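Local structure of agarase (Pseudoalteromonas fuliginea, 6XJ9) at residues Tyr449-Ile455 / Ala501-Asp507. The protein is an agarase of glycoside hydrolase family GH50 from a marine bacterium and probably hydrolyses the polysaccharide agarose. Residues are numbered along the deposited sequence; the frame is centred on the assembly and turned at random.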
loop_
_atom_site.group_PDB
_atom_site.type_symbol
_atom_site.label_atom_id
_atom_site.label_comp_id
_atom_site.label_asym_id
_atom_site.label_seq_id
_atom_site.Cartn_x
_atom_site.Cartn_y
_atom_site.Cartn_z
ATOM N N TYR A 449 11.190 9.389 -26.065
ATOM C CA TYR A 449 9.809 9.841 -26.092
ATOM C C TYR A 449 9.127 9.318 -27.352
ATOM O O TYR A 449 9.785 8.983 -28.328
ATOM C CB TYR A 449 9.729 11.364 -25.978
ATOM C CG TYR A 449 10.295 12.112 -27.162
ATOM C CD1 TYR A 449 11.633 12.483 -27.191
ATOM C CD2 TYR A 449 9.507 12.438 -28.258
ATOM C CE1 TYR A 449 12.161 13.169 -28.275
ATOM C CE2 TYR A 449 10.029 13.115 -29.356
ATOM C CZ TYR A 449 11.363 13.483 -29.360
ATOM O OH TYR A 449 11.898 14.165 -30.425
ATOM N N PHE A 450 7.797 9.210 -27.287
ATOM C CA PHE A 450 6.972 8.816 -28.416
ATOM C C PHE A 450 6.336 10.087 -28.968
ATOM O O PHE A 450 5.919 10.932 -28.183
ATOM C CB PHE A 450 5.945 7.782 -27.942
ATOM C CG PHE A 450 6.548 6.420 -27.681
ATOM C CD1 PHE A 450 7.379 6.198 -26.587
ATOM C CD2 PHE A 450 6.350 5.376 -28.572
ATOM C CE1 PHE A 450 7.962 4.954 -26.372
ATOM C CE2 PHE A 450 6.930 4.133 -28.352
ATOM C CZ PHE A 450 7.726 3.926 -27.252
ATOM N N ALA A 451 6.314 10.228 -30.302
ATOM C CA ALA A 451 5.672 11.359 -30.955
ATOM C C ALA A 451 4.351 10.914 -31.589
ATOM O O ALA A 451 4.057 9.721 -31.671
ATOM C CB ALA A 451 6.605 11.968 -31.978
ATOM N N ASN A 452 3.568 11.893 -32.041
ATOM C CA ASN A 452 2.233 11.635 -32.548
ATOM C C ASN A 452 1.836 12.717 -33.546
ATOM O O ASN A 452 2.314 13.844 -33.474
ATOM C CB ASN A 452 1.211 11.597 -31.410
ATOM C CG ASN A 452 0.924 12.967 -30.837
ATOM O OD1 ASN A 452 1.645 13.455 -29.958
ATOM N ND2 ASN A 452 -0.111 13.608 -31.345
ATOM N N GLY A 453 0.940 12.346 -34.460
ATOM C CA GLY A 453 0.161 13.292 -35.244
ATOM C C GLY A 453 -1.257 12.773 -35.478
ATOM O O GLY A 453 -1.503 11.576 -35.327
ATOM N N TRP A 454 -2.178 13.703 -35.771
ATOM C CA TRP A 454 -3.540 13.418 -36.191
ATOM C C TRP A 454 -3.671 13.812 -37.655
ATOM O O TRP A 454 -3.334 14.939 -38.005
ATOM C CB TRP A 454 -4.545 14.266 -35.400
ATOM C CG TRP A 454 -4.517 14.143 -33.912
ATOM C CD1 TRP A 454 -3.896 14.978 -33.025
ATOM C CD2 TRP A 454 -5.191 13.146 -33.128
ATOM N NE1 TRP A 454 -4.112 14.551 -31.742
ATOM C CE2 TRP A 454 -4.898 13.425 -31.773
ATOM C CE3 TRP A 454 -5.992 12.037 -33.439
ATOM C CZ2 TRP A 454 -5.402 12.646 -30.732
ATOM C CZ3 TRP A 454 -6.482 11.267 -32.409
ATOM C CH2 TRP A 454 -6.184 11.564 -31.074
ATOM N N ILE A 455 -4.210 12.916 -38.489
ATOM C CA ILE A 455 -4.527 13.281 -39.862
ATOM C C ILE A 455 -5.941 13.862 -39.911
ATOM O O ILE A 455 -6.935 13.157 -39.704
ATOM C CB ILE A 455 -4.320 12.114 -40.847
ATOM C CG1 ILE A 455 -2.867 11.622 -40.803
ATOM C CG2 ILE A 455 -4.708 12.548 -42.249
ATOM C CD1 ILE A 455 -2.609 10.397 -41.658
ATOM N N ALA A 501 13.642 9.970 -30.127
ATOM C CA ALA A 501 12.267 9.687 -30.521
ATOM C C ALA A 501 12.149 8.209 -30.870
ATOM O O ALA A 501 12.624 7.770 -31.911
ATOM C CB ALA A 501 11.846 10.587 -31.665
ATOM N N VAL A 502 11.497 7.443 -29.989
ATOM C CA VAL A 502 11.359 6.009 -30.184
ATOM C C VAL A 502 10.591 5.703 -31.469
ATOM O O VAL A 502 10.955 4.771 -32.182
ATOM C CB VAL A 502 10.733 5.327 -28.953
ATOM C CG1 VAL A 502 10.690 3.814 -29.103
ATOM C CG2 VAL A 502 11.456 5.707 -27.672
ATOM N N GLY A 503 9.502 6.440 -31.727
ATOM C CA GLY A 503 8.629 6.190 -32.866
ATOM C C GLY A 503 7.457 7.178 -32.910
ATOM O O GLY A 503 7.361 8.058 -32.053
ATOM N N VAL A 504 6.586 7.011 -33.911
ATOM C CA VAL A 504 5.459 7.899 -34.172
ATOM C C VAL A 504 4.155 7.094 -34.207
ATOM O O VAL A 504 3.996 6.159 -34.984
ATOM C CB VAL A 504 5.660 8.688 -35.485
ATOM C CG1 VAL A 504 4.569 9.725 -35.713
ATOM C CG2 VAL A 504 7.035 9.354 -35.534
ATOM N N PHE A 505 3.204 7.513 -33.376
ATOM C CA PHE A 505 1.826 7.073 -33.503
ATOM C C PHE A 505 1.106 8.080 -34.392
ATOM O O PHE A 505 1.252 9.286 -34.210
ATOM C CB PHE A 505 1.148 7.050 -32.133
ATOM C CG PHE A 505 1.721 6.124 -31.090
ATOM C CD1 PHE A 505 1.503 4.753 -31.146
ATOM C CD2 PHE A 505 2.408 6.640 -29.995
ATOM C CE1 PHE A 505 2.014 3.921 -30.160
ATOM C CE2 PHE A 505 2.887 5.810 -28.995
ATOM C CZ PHE A 505 2.687 4.448 -29.073
ATOM N N ILE A 506 0.380 7.584 -35.398
ATOM C CA ILE A 506 -0.464 8.470 -36.187
ATOM C C ILE A 506 -1.924 8.071 -35.960
ATOM O O ILE A 506 -2.296 6.919 -36.170
ATOM C CB ILE A 506 -0.059 8.458 -37.679
ATOM C CG1 ILE A 506 1.390 8.918 -37.875
ATOM C CG2 ILE A 506 -1.023 9.304 -38.508
ATOM C CD1 ILE A 506 1.599 10.414 -37.697
ATOM N N ASP A 507 -2.733 9.043 -35.513
ATOM C CA ASP A 507 -4.152 8.868 -35.202
ATOM C C ASP A 507 -4.316 8.007 -33.948
ATOM O O ASP A 507 -3.332 7.557 -33.360
ATOM C CB ASP A 507 -4.965 8.384 -36.416
ATOM C CG ASP A 507 -5.051 9.400 -37.547
ATOM O OD1 ASP A 507 -5.139 8.993 -38.722
ATOM O OD2 ASP A 507 -5.004 10.593 -37.251
HETATM O O HOH W 1 -7.367 11.775 -37.023
#
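Y449 to G453 and A501 to I506 run side by side as parallel strands, their axes 26° apart, and five backbone hydrogen bonds lace them together from V502 N to Y449 O at one end to D507 N to G453 O (2.8 Å) at the other. F450 and F505 share one face of the sheet with N452. V502 sets its CB over one face of the F450 ring, away from its centre, and its CG1, anti to the backbone N (chi1 -175°), reaches F450 CZ at 3.5 Å. The F450 and F505 rings are close to parallel (22°) but displaced, meeting mainly where F505 CE2 comes 3.5 Å from F450 CD2. Shortening F450 to an alanine is likely to open a gap beside V502 and F505 and to leave H713 without its edge-to-face partner. On the opposite face, the Y449 ring lies over A501, whose CA sits 4.0 Å above its plane, while A451 and A501 both pack on V495 of helix 478-495. Beyond the strands, D507 OD2 accepts the I455 N-H at 2.7 Å on its syn side and also takes a water that bridges to I455 O; D507 OD1 is hydrogen-bonded to Y598 OH. I506 CG2 touches I455 CD1 at 3.7 Å, both side chains resting on V602 of helix 584-609. Neighbouring parallel strands joined through helix 478-495 form a beta-alpha-beta crossover, consistent with the (beta/alpha)8 barrel of GH50 catalytic domains.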